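Long-range contacts in TarM (Staphylococcus aureus subsp. aureus 21178, PDB 4X7R), which is a GT-B-type glycosyltransferase, built with two Rossmann-like domains that face each other across a cleft where ligands bind: residues 9-14 with 36-41; 67-72 with 205-210. The protein carries 1 engineered substitution. All blocks are in the same frame, centred on the assembly; numbering follows the deposited sequence.

Interaction 1 (9-14 with 36-41); sequences HELDVN and ADIVTF. With SUS (2-deoxy-3,6-di-O-sulfo-2-(sulfoamino)-alpha-D-glucopyranose), chain C; BDP (beta-D-glucopyranuronic acid), chain B.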
ATOM      1  N   HIS A   9      -3.147  -4.790  -5.168  1.00 34.39           N
ATOM      2  CA  HIS A   9      -3.000  -3.964  -6.353  1.00 34.56           C
ATOM      3  C   HIS A   9      -1.530  -3.848  -6.793  1.00 36.67           C
ATOM      4  O   HIS A   9      -1.205  -4.201  -7.928  1.00 37.69           O
ATOM      5  CB  HIS A   9      -3.586  -2.570  -6.070  1.00 35.89           C
ATOM      6  CG  HIS A   9      -3.290  -1.572  -7.135  1.00 39.83           C
ATOM      7  ND1 HIS A   9      -3.535  -1.850  -8.471  1.00 41.04           N
ATOM      8  CD2 HIS A   9      -2.816  -0.308  -7.027  1.00 42.49           C
ATOM      9  CE1 HIS A   9      -3.154  -0.773  -9.133  1.00 41.13           C
ATOM     10  NE2 HIS A   9      -2.728   0.187  -8.310  1.00 42.22           N
ATOM     11  N   GLU A  10      -0.655  -3.360  -5.895  1.00 30.63           N
ATOM     12  CA  GLU A  10       0.762  -3.094  -6.174  1.00 31.39           C
ATOM     13  C   GLU A  10       1.597  -3.186  -4.922  1.00 36.81           C
ATOM     14  O   GLU A  10       1.060  -3.218  -3.803  1.00 35.55           O
ATOM     15  CB  GLU A  10       0.917  -1.646  -6.695  1.00 33.89           C
ATOM     16  CG  GLU A  10       0.713  -0.563  -5.629  1.00 41.49           C
ATOM     17  CD  GLU A  10       1.049   0.859  -6.038  1.00 56.17           C
ATOM     18  OE1 GLU A  10       2.151   1.101  -6.580  1.00 45.75           O
ATOM     19  OE2 GLU A  10       0.229   1.748  -5.735  1.00 49.43           O
ATOM     20  N   LEU A  11       2.923  -3.171  -5.114  1.00 35.68           N
ATOM     21  CA  LEU A  11       3.937  -3.081  -4.067  1.00 35.03           C
ATOM     22  C   LEU A  11       4.758  -1.846  -4.380  1.00 42.07           C
ATOM     23  O   LEU A  11       5.043  -1.572  -5.542  1.00 41.14           O
ATOM     24  CB  LEU A  11       4.868  -4.309  -4.019  1.00 34.73           C
ATOM     25  CG  LEU A  11       4.295  -5.632  -3.499  1.00 37.12           C
ATOM     26  CD1 LEU A  11       5.371  -6.689  -3.476  1.00 37.20           C
ATOM     27  CD2 LEU A  11       3.652  -5.476  -2.100  1.00 33.15           C
ATOM     28  N   ASP A  12       5.100  -1.086  -3.354  1.00 41.53           N
ATOM     29  CA  ASP A  12       5.930   0.102  -3.448  1.00 42.82           C
ATOM     30  C   ASP A  12       6.663   0.346  -2.132  1.00 49.11           C
ATOM     31  O   ASP A  12       6.319  -0.268  -1.118  1.00 47.31           O
ATOM     32  CB  ASP A  12       5.143   1.349  -3.926  1.00 44.26           C
ATOM     33  CG  ASP A  12       5.988   2.231  -4.840  1.00 53.01           C
ATOM     34  OD1 ASP A  12       7.226   2.057  -4.859  1.00 53.88           O
ATOM     35  OD2 ASP A  12       5.412   3.075  -5.548  1.00 61.51           O
ATOM     36  N   VAL A  13       7.664   1.242  -2.152  1.00 48.95           N
ATOM     37  CA  VAL A  13       8.556   1.575  -1.030  1.00 50.80           C
ATOM     38  C   VAL A  13       8.016   2.472   0.092  1.00 59.06           C
ATOM     39  O   VAL A  13       8.634   2.512   1.167  1.00 62.89           O
ATOM     40  CB  VAL A  13       9.955   2.048  -1.498  1.00 55.31           C
ATOM     41  CG1 VAL A  13      10.673   0.951  -2.273  1.00 55.26           C
ATOM     42  CG2 VAL A  13       9.861   3.336  -2.313  1.00 55.17           C
ATOM     43  N   ASN A  14       6.978   3.265  -0.127  1.00 54.26           N
ATOM     44  CA  ASN A  14       6.622   4.079   1.051  1.00 55.20           C
ATOM     45  C   ASN A  14       5.186   3.817   1.506  1.00 54.39           C
ATOM     46  O   ASN A  14       4.397   4.748   1.649  1.00 54.12           O
ATOM     47  CB  ASN A  14       6.964   5.582   0.842  1.00 61.93           C
ATOM     48  CG  ASN A  14       8.428   6.026   1.013  1.00 93.06           C
ATOM     49  OD1 ASN A  14       8.727   7.230   0.946  1.00 95.77           O
ATOM     50  ND2 ASN A  14       9.385   5.113   1.241  1.00 77.08           N
ATOM     51  N   ALA A  36       4.801 -18.460   0.345  1.00 38.66           N
ATOM     52  CA  ALA A  36       3.709 -17.502   0.339  1.00 37.23           C
ATOM     53  C   ALA A  36       4.182 -16.278  -0.399  1.00 41.22           C
ATOM     54  O   ALA A  36       4.890 -15.439   0.168  1.00 41.04           O
ATOM     55  CB  ALA A  36       3.291 -17.155   1.761  1.00 37.11           C
ATOM     56  N   ASP A  37       3.802 -16.186  -1.689  1.00 38.27           N
ATOM     57  CA  ASP A  37       4.220 -15.102  -2.578  1.00 37.26           C
ATOM     58  C   ASP A  37       3.168 -14.055  -2.831  1.00 39.26           C
ATOM     59  O   ASP A  37       1.996 -14.269  -2.527  1.00 38.00           O
ATOM     60  CB  ASP A  37       4.823 -15.675  -3.864  1.00 39.37           C
ATOM     61  CG  ASP A  37       5.997 -16.617  -3.569  1.00 44.99           C
ATOM     62  OD1 ASP A  37       6.952 -16.184  -2.876  1.00 43.75           O
ATOM     63  OD2 ASP A  37       5.948 -17.781  -4.010  1.00 45.24           O
ATOM     64  N   ILE A  38       3.593 -12.886  -3.336  1.00 34.40           N
ATOM     65  CA  ILE A  38       2.701 -11.755  -3.575  1.00 31.54           C
ATOM     66  C   ILE A  38       2.386 -11.632  -5.056  1.00 36.34           C
ATOM     67  O   ILE A  38       3.292 -11.731  -5.878  1.00 35.85           O
ATOM     68  CB  ILE A  38       3.297 -10.468  -2.950  1.00 33.72           C
ATOM     69  CG1 ILE A  38       3.512 -10.681  -1.376  1.00 33.85           C
ATOM     70  CG2 ILE A  38       2.409  -9.236  -3.260  1.00 30.73           C
ATOM     71  CD1 ILE A  38       4.163  -9.536  -0.584  1.00 38.67           C
ATOM     72  N   VAL A  39       1.098 -11.465  -5.394  1.00 34.11           N
ATOM     73  CA  VAL A  39       0.635 -11.261  -6.784  1.00 32.70           C
ATOM     74  C   VAL A  39       0.118  -9.821  -6.889  1.00 35.51           C
ATOM     75  O   VAL A  39      -0.763  -9.442  -6.117  1.00 34.33           O
ATOM     76  CB  VAL A  39      -0.454 -12.271  -7.215  1.00 34.81           C
ATOM     77  CG1 VAL A  39      -0.829 -12.080  -8.694  1.00 34.91           C
ATOM     78  CG2 VAL A  39      -0.023 -13.714  -6.920  1.00 34.18           C
ATOM     79  N   THR A  40       0.688  -9.022  -7.811  1.00 32.06           N
ATOM     80  CA  THR A  40       0.284  -7.638  -8.079  1.00 31.14           C
ATOM     81  C   THR A  40      -0.290  -7.519  -9.494  1.00 35.39           C
ATOM     82  O   THR A  40      -0.065  -8.404 -10.323  1.00 34.48           O
ATOM     83  CB  THR A  40       1.395  -6.637  -7.777  1.00 39.36           C
ATOM     84  OG1 THR A  40       2.496  -6.857  -8.672  1.00 36.47           O
ATOM     85  CG2 THR A  40       1.838  -6.678  -6.316  1.00 35.50           C
ATOM     86  N   PHE A  41      -1.053  -6.430  -9.760  1.00 31.52           N
ATOM     87  CA  PHE A  41      -1.747  -6.236 -11.028  1.00 31.47           C
ATOM     88  C   PHE A  41      -1.464  -4.900 -11.701  1.00 36.50           C
ATOM     89  O   PHE A  41      -1.914  -4.691 -12.812  1.00 37.44           O
ATOM     90  CB  PHE A  41      -3.278  -6.469 -10.840  1.00 33.32           C
ATOM     91  CG  PHE A  41      -3.605  -7.810 -10.207  1.00 33.78           C
ATOM     92  CD1 PHE A  41      -3.628  -8.972 -10.972  1.00 34.52           C
ATOM     93  CD2 PHE A  41      -3.885  -7.906  -8.840  1.00 34.72           C
ATOM     94  CE1 PHE A  41      -3.904 -10.218 -10.383  1.00 35.97           C
ATOM     95  CE2 PHE A  41      -4.150  -9.146  -8.252  1.00 38.02           C
ATOM     96  CZ  PHE A  41      -4.151 -10.300  -9.025  1.00 35.75           C
TER
HETATM   97  N2  SUS C   3      -7.217  -2.184 -10.272  0.82 46.80           N
HETATM   98  C1  SUS C   3      -7.338   0.259 -10.551  0.82 47.23           C
HETATM   99  S1  SUS C   3      -5.896  -2.878 -11.214  0.82 44.61           S
HETATM  100  C2  SUS C   3      -6.793  -0.886  -9.717  0.82 47.34           C
HETATM  101  S2  SUS C   3      -4.625   4.163  -7.655  0.82 61.23           S
HETATM  102  C3  SUS C   3      -7.241  -0.730  -8.248  0.82 47.29           C
HETATM  103  O3  SUS C   3      -6.643  -1.751  -7.421  0.82 46.38           O
HETATM  104  S3  SUS C   3      -7.551  -2.799  -6.781  0.82 45.30           S
HETATM  105  C4  SUS C   3      -6.924   0.658  -7.676  0.82 48.63           C
HETATM  106  O4  SUS C   3      -7.601   0.719  -6.436  0.82 50.71           O
HETATM  107  C5  SUS C   3      -7.428   1.779  -8.653  0.82 49.37           C
HETATM  108  O5  SUS C   3      -6.907   1.528  -9.992  0.82 46.75           O
HETATM  109  C6  SUS C   3      -6.916   3.177  -8.312  0.82 51.86           C
HETATM  110  O6  SUS C   3      -5.501   3.121  -8.329  0.82 56.92           O
HETATM  111  O1S SUS C   3      -4.755  -3.248 -10.272  0.82 44.75           O
HETATM  112  O2S SUS C   3      -6.468  -4.098 -11.921  0.82 44.93           O
HETATM  113  O3S SUS C   3      -5.386  -1.867 -12.240  0.82 49.27           O
HETATM  114  O4S SUS C   3      -3.183   3.643  -7.663  0.82 60.21           O
HETATM  115  O5S SUS C   3      -4.739   5.476  -8.433  0.82 62.17           O
HETATM  116  O6S SUS C   3      -5.078   4.373  -6.206  0.82 64.03           O
HETATM  117  O7S SUS C   3      -8.580  -2.051  -5.956  0.82 46.98           O
HETATM  118  O8S SUS C   3      -6.760  -3.737  -5.867  0.82 47.48           O
HETATM  119  O9S SUS C   3      -8.255  -3.619  -7.856  0.82 47.02           O
HETATM  120  C1  BDP B   4      -6.782   1.367  -5.462  0.82 52.52           C
HETATM  121  C2  BDP B   4      -7.696   2.222  -4.542  0.82 52.25           C
HETATM  122  C3  BDP B   4      -6.887   2.844  -3.402  0.82 54.92           C
HETATM  123  C4  BDP B   4      -5.962   1.777  -2.696  0.82 54.06           C
HETATM  124  C5  BDP B   4      -5.145   0.991  -3.779  0.82 54.47           C
HETATM  125  C6  BDP B   4      -4.233  -0.096  -3.172  0.82 56.43           C
HETATM  126  O2  BDP B   4      -8.308   3.249  -5.310  0.82 50.00           O
HETATM  127  O3  BDP B   4      -7.798   3.441  -2.452  0.82 56.44           O
HETATM  128  O4  BDP B   4      -5.038   2.488  -1.877  0.82 55.26           O
HETATM  129  O5  BDP B   4      -6.061   0.369  -4.721  0.82 53.77           O
HETATM  130  O6A BDP B   4      -4.786  -1.120  -2.706  0.82 53.67           O
HETATM  131  O6B BDP B   4      -2.994   0.085  -3.263  0.82 59.01           O
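H9 and L11 meet F41, I38 and T40 in a buried loop-to-strand contact at the C-terminal end of the seven-stranded parallel sheet, where the chain leaving strand 3-7 passes the end of strand 36-40 before entering helix 17-31. One backbone bond ties the two: F41 N donates to H9 O (2.9 Å) almost straight, at 171°. Beside it the contact is apolar. The methyl CG2 of T40 lies against CA of E10 at 3.7 Å, while OG1 is turned to N68. A beta-branched threonine suits this place because its two branches serve different partners. L11 brings CD1 to CG2 of I38 (3.9 Å), two branched aliphatic side chains whose further neighbour is F23 of helix 17-31.

The bond from CA to CB of H9 leads away from the strand, chi1 of 170° sets CG anti to the backbone N, and the imidazole meets the bound glycan. ND1 of H9 donates to O1S of SUS in a short but bent bond (2.6 Å), C4 of that sugar sits 4.1 Å above the ring plane over its centre, and CB of E10 covers the opposite face near the rim. CB of F41 lies 3.6 Å from the same O1S. S230 and K233 also bind SUS. The chemistry thus splits H9 in two: its carbonyl anchors the loop to the strand, leaving its ring to donate to a sulfo oxygen and carry a sugar on one face.

Interaction 2 (67-72 with 205-210); sequences YNVFEY and ALCVYY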
ATOM      1  N   TYR A  67       4.853 -11.877  -8.119  1.00 38.96           N
ATOM      2  CA  TYR A  67       4.349 -12.234  -9.446  1.00 38.51           C
ATOM      3  C   TYR A  67       3.487 -11.037  -9.900  1.00 42.93           C
ATOM      4  O   TYR A  67       2.625 -10.596  -9.156  1.00 44.10           O
ATOM      5  CB  TYR A  67       3.475 -13.481  -9.384  1.00 38.07           C
ATOM      6  CG  TYR A  67       4.240 -14.716  -8.993  1.00 40.62           C
ATOM      7  CD1 TYR A  67       5.073 -15.366  -9.910  1.00 43.44           C
ATOM      8  CD2 TYR A  67       4.110 -15.267  -7.718  1.00 39.51           C
ATOM      9  CE1 TYR A  67       5.760 -16.537  -9.562  1.00 47.35           C
ATOM     10  CE2 TYR A  67       4.790 -16.435  -7.363  1.00 40.65           C
ATOM     11  CZ  TYR A  67       5.626 -17.056  -8.280  1.00 47.49           C
ATOM     12  OH  TYR A  67       6.284 -18.202  -7.937  1.00 50.53           O
ATOM     13  N   ASN A  68       3.765 -10.474 -11.074  1.00 36.89           N
ATOM     14  CA  ASN A  68       3.012  -9.349 -11.605  1.00 35.49           C
ATOM     15  C   ASN A  68       2.478  -9.717 -13.013  1.00 40.19           C
ATOM     16  O   ASN A  68       3.192 -10.339 -13.792  1.00 39.77           O
ATOM     17  CB  ASN A  68       3.865  -8.081 -11.601  1.00 34.56           C
ATOM     18  CG  ASN A  68       3.178  -6.897 -12.247  1.00 51.15           C
ATOM     19  OD1 ASN A  68       3.296  -6.648 -13.464  1.00 38.22           O
ATOM     20  ND2 ASN A  68       2.403  -6.172 -11.456  1.00 31.87           N
ATOM     21  N   VAL A  69       1.216  -9.376 -13.303  1.00 36.85           N
ATOM     22  CA  VAL A  69       0.530  -9.680 -14.577  1.00 35.56           C
ATOM     23  C   VAL A  69       1.301  -9.164 -15.814  1.00 38.36           C
ATOM     24  O   VAL A  69       1.457  -9.916 -16.756  1.00 37.61           O
ATOM     25  CB  VAL A  69      -0.980  -9.249 -14.568  1.00 37.77           C
ATOM     26  CG1 VAL A  69      -1.145  -7.740 -14.366  1.00 36.52           C
ATOM     27  CG2 VAL A  69      -1.700  -9.711 -15.840  1.00 38.04           C
ATOM     28  N   PHE A  70       1.756  -7.889 -15.814  1.00 36.19           N
ATOM     29  CA  PHE A  70       2.514  -7.323 -16.940  1.00 36.77           C
ATOM     30  C   PHE A  70       3.881  -7.949 -17.042  1.00 39.36           C
ATOM     31  O   PHE A  70       4.287  -8.300 -18.147  1.00 38.85           O
ATOM     32  CB  PHE A  70       2.564  -5.787 -16.905  1.00 39.05           C
ATOM     33  CG  PHE A  70       1.169  -5.220 -16.978  1.00 41.98           C
ATOM     34  CD1 PHE A  70       0.407  -5.348 -18.140  1.00 46.98           C
ATOM     35  CD2 PHE A  70       0.558  -4.691 -15.843  1.00 44.35           C
ATOM     36  CE1 PHE A  70      -0.919  -4.901 -18.180  1.00 49.31           C
ATOM     37  CE2 PHE A  70      -0.763  -4.225 -15.888  1.00 47.62           C
ATOM     38  CZ  PHE A  70      -1.489  -4.320 -17.054  1.00 46.32           C
ATOM     39  N   GLU A  71       4.548  -8.191 -15.889  1.00 35.26           N
ATOM     40  CA  GLU A  71       5.877  -8.834 -15.843  1.00 36.80           C
ATOM     41  C   GLU A  71       5.870 -10.237 -16.420  1.00 38.66           C
ATOM     42  O   GLU A  71       6.818 -10.609 -17.087  1.00 38.51           O
ATOM     43  CB  GLU A  71       6.442  -8.863 -14.404  1.00 38.45           C
ATOM     44  CG  GLU A  71       6.806  -7.482 -13.886  1.00 50.67           C
ATOM     45  CD  GLU A  71       7.998  -6.806 -14.538  1.00 71.12           C
ATOM     46  OE1 GLU A  71       8.981  -7.510 -14.867  1.00 77.87           O
ATOM     47  OE2 GLU A  71       7.958  -5.565 -14.697  1.00 64.71           O
ATOM     48  N   TYR A  72       4.806 -11.005 -16.163  1.00 35.96           N
ATOM     49  CA  TYR A  72       4.636 -12.366 -16.668  1.00 37.98           C
ATOM     50  C   TYR A  72       4.631 -12.374 -18.214  1.00 40.76           C
ATOM     51  O   TYR A  72       5.347 -13.170 -18.819  1.00 39.31           O
ATOM     52  CB  TYR A  72       3.326 -12.945 -16.114  1.00 40.61           C
ATOM     53  CG  TYR A  72       2.879 -14.245 -16.750  1.00 45.22           C
ATOM     54  CD1 TYR A  72       3.486 -15.455 -16.414  1.00 50.72           C
ATOM     55  CD2 TYR A  72       1.818 -14.274 -17.649  1.00 44.88           C
ATOM     56  CE1 TYR A  72       3.088 -16.654 -17.013  1.00 54.38           C
ATOM     57  CE2 TYR A  72       1.393 -15.466 -18.229  1.00 46.40           C
ATOM     58  CZ  TYR A  72       2.026 -16.657 -17.905  1.00 60.82           C
ATOM     59  OH  TYR A  72       1.606 -17.836 -18.470  1.00 65.62           O
ATOM     60  N   ALA A 205     -10.739  -9.472 -16.910  1.00 37.33           N
ATOM     61  CA  ALA A 205     -10.645 -10.706 -17.714  1.00 36.75           C
ATOM     62  C   ALA A 205      -9.182 -11.133 -17.884  1.00 38.42           C
ATOM     63  O   ALA A 205      -8.890 -12.320 -17.766  1.00 37.69           O
ATOM     64  CB  ALA A 205     -11.286 -10.513 -19.097  1.00 37.50           C
ATOM     65  N   LEU A 206      -8.278 -10.182 -18.185  1.00 36.72           N
ATOM     66  CA  LEU A 206      -6.844 -10.471 -18.349  1.00 36.75           C
ATOM     67  C   LEU A 206      -6.292 -11.026 -17.021  1.00 41.96           C
ATOM     68  O   LEU A 206      -5.655 -12.088 -17.004  1.00 41.51           O
ATOM     69  CB  LEU A 206      -6.081  -9.175 -18.754  1.00 36.34           C
ATOM     70  CG  LEU A 206      -4.534  -9.266 -18.776  1.00 40.05           C
ATOM     71  CD1 LEU A 206      -4.057 -10.037 -19.961  1.00 40.68           C
ATOM     72  CD2 LEU A 206      -3.876  -7.889 -18.743  1.00 40.00           C
ATOM     73  N   CYS A 207      -6.580 -10.315 -15.898  1.00 37.10           N
ATOM     74  CA  CYS A 207      -6.124 -10.726 -14.554  1.00 35.66           C
ATOM     75  C   CYS A 207      -6.679 -12.044 -14.095  1.00 38.27           C
ATOM     76  O   CYS A 207      -5.949 -12.823 -13.503  1.00 36.70           O
ATOM     77  CB  CYS A 207      -6.372  -9.619 -13.546  1.00 34.98           C
ATOM     78  SG  CYS A 207      -5.380  -8.147 -13.861  1.00 39.18           S
ATOM     79  N   VAL A 208      -7.930 -12.349 -14.458  1.00 35.19           N
ATOM     80  CA  VAL A 208      -8.538 -13.646 -14.135  1.00 35.79           C
ATOM     81  C   VAL A 208      -7.806 -14.760 -14.901  1.00 43.95           C
ATOM     82  O   VAL A 208      -7.462 -15.784 -14.310  1.00 43.98           O
ATOM     83  CB  VAL A 208     -10.069 -13.641 -14.387  1.00 37.45           C
ATOM     84  CG1 VAL A 208     -10.632 -15.065 -14.458  1.00 37.27           C
ATOM     85  CG2 VAL A 208     -10.788 -12.810 -13.327  1.00 36.00           C
ATOM     86  N   TYR A 209      -7.533 -14.537 -16.209  1.00 41.78           N
ATOM     87  CA  TYR A 209      -6.804 -15.504 -17.034  1.00 40.57           C
ATOM     88  C   TYR A 209      -5.432 -15.754 -16.423  1.00 41.78           C
ATOM     89  O   TYR A 209      -5.034 -16.904 -16.261  1.00 40.81           O
ATOM     90  CB  TYR A 209      -6.668 -14.984 -18.475  1.00 40.36           C
ATOM     91  CG  TYR A 209      -5.691 -15.772 -19.329  1.00 42.80           C
ATOM     92  CD1 TYR A 209      -6.063 -16.978 -19.922  1.00 44.98           C
ATOM     93  CD2 TYR A 209      -4.415 -15.276 -19.608  1.00 43.27           C
ATOM     94  CE1 TYR A 209      -5.182 -17.681 -20.751  1.00 44.21           C
ATOM     95  CE2 TYR A 209      -3.516 -15.986 -20.402  1.00 43.97           C
ATOM     96  CZ  TYR A 209      -3.906 -17.182 -20.980  1.00 50.06           C
ATOM     97  OH  TYR A 209      -2.992 -17.878 -21.739  1.00 51.39           O
ATOM     98  N   TYR A 210      -4.723 -14.670 -16.089  1.00 37.87           N
ATOM     99  CA  TYR A 210      -3.381 -14.695 -15.512  1.00 38.35           C
ATOM    100  C   TYR A 210      -3.295 -15.583 -14.261  1.00 41.47           C
ATOM    101  O   TYR A 210      -2.417 -16.447 -14.188  1.00 40.05           O
ATOM    102  CB  TYR A 210      -2.899 -13.252 -15.235  1.00 39.52           C
ATOM    103  CG  TYR A 210      -1.673 -13.187 -14.351  1.00 42.85           C
ATOM    104  CD1 TYR A 210      -0.470 -13.768 -14.746  1.00 45.13           C
ATOM    105  CD2 TYR A 210      -1.703 -12.508 -13.135  1.00 44.49           C
ATOM    106  CE1 TYR A 210       0.663 -13.704 -13.944  1.00 44.64           C
ATOM    107  CE2 TYR A 210      -0.567 -12.428 -12.329  1.00 45.80           C
ATOM    108  CZ  TYR A 210       0.613 -13.024 -12.745  1.00 50.32           C
ATOM    109  OH  TYR A 210       1.751 -12.923 -12.001  1.00 56.52           O
TER
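Y210 lays its ring against V69, and this pair is the tightly packed heart of a buried contact between helix 203-214 and the turn from strand 66-68 into helix 69-78. With CG of Y210 anti to the backbone N (chi1 166°), CA of V69 stands over the centre of the ring in a CH-pi contact, 3.7 Å from the centroid and 11° off the normal, while CB of V69 comes within 3.6 Å of CD2 of Y210. The phenol oxygen reaches the end of the strand, with OH of Y210 3.2 Å from CB of Y67. A flat, long tyrosine fits here because it can cover the first turn of a helix and still extend to the strand before it. That turn is capped by N68: E71 N meets a lone pair of its OD1 within the amide plane, and F70 N donates more weakly.

CG2 of V69 still touches Y210, but V69's other contacts are wider: CG2 is 4.1 Å from CD2 of L206, and CG1 is 4.3 Å from SG of C207. Y72 forms the partly exposed border, sliding past Y210 in the opposite direction, the ring planes inclined at 51°, yet still touching, with CB of Y72 3.5 Å from CE1 of Y210.

Around the contact, F70 packs on strand 175-182 and meets F168 edge-to-face, L206 rests on F200 of strand 198-200, and N68 ND2 ties the turn to D42.

Interactions 1 and 2 lie in series along the chain, the first closing before the second opens, and their centres are about 13 Å apart. They share one parallel sheet, in which strands 36-40 and 66-68 are neighbours and 66-68 is the outermost within the chain; probable backbone hydrogen bonds join I38 and T40 to Y67. F41 forms a second bridge, packing on both F70 and C207. Interaction 2 also brings helix 203-214, which follows the long antiparallel sheet in sequence, back against this edge. Of the two glycan-contacting residues, F41 thus rests on that helix through C207, while H9 is tied by its carbonyl to F41 N.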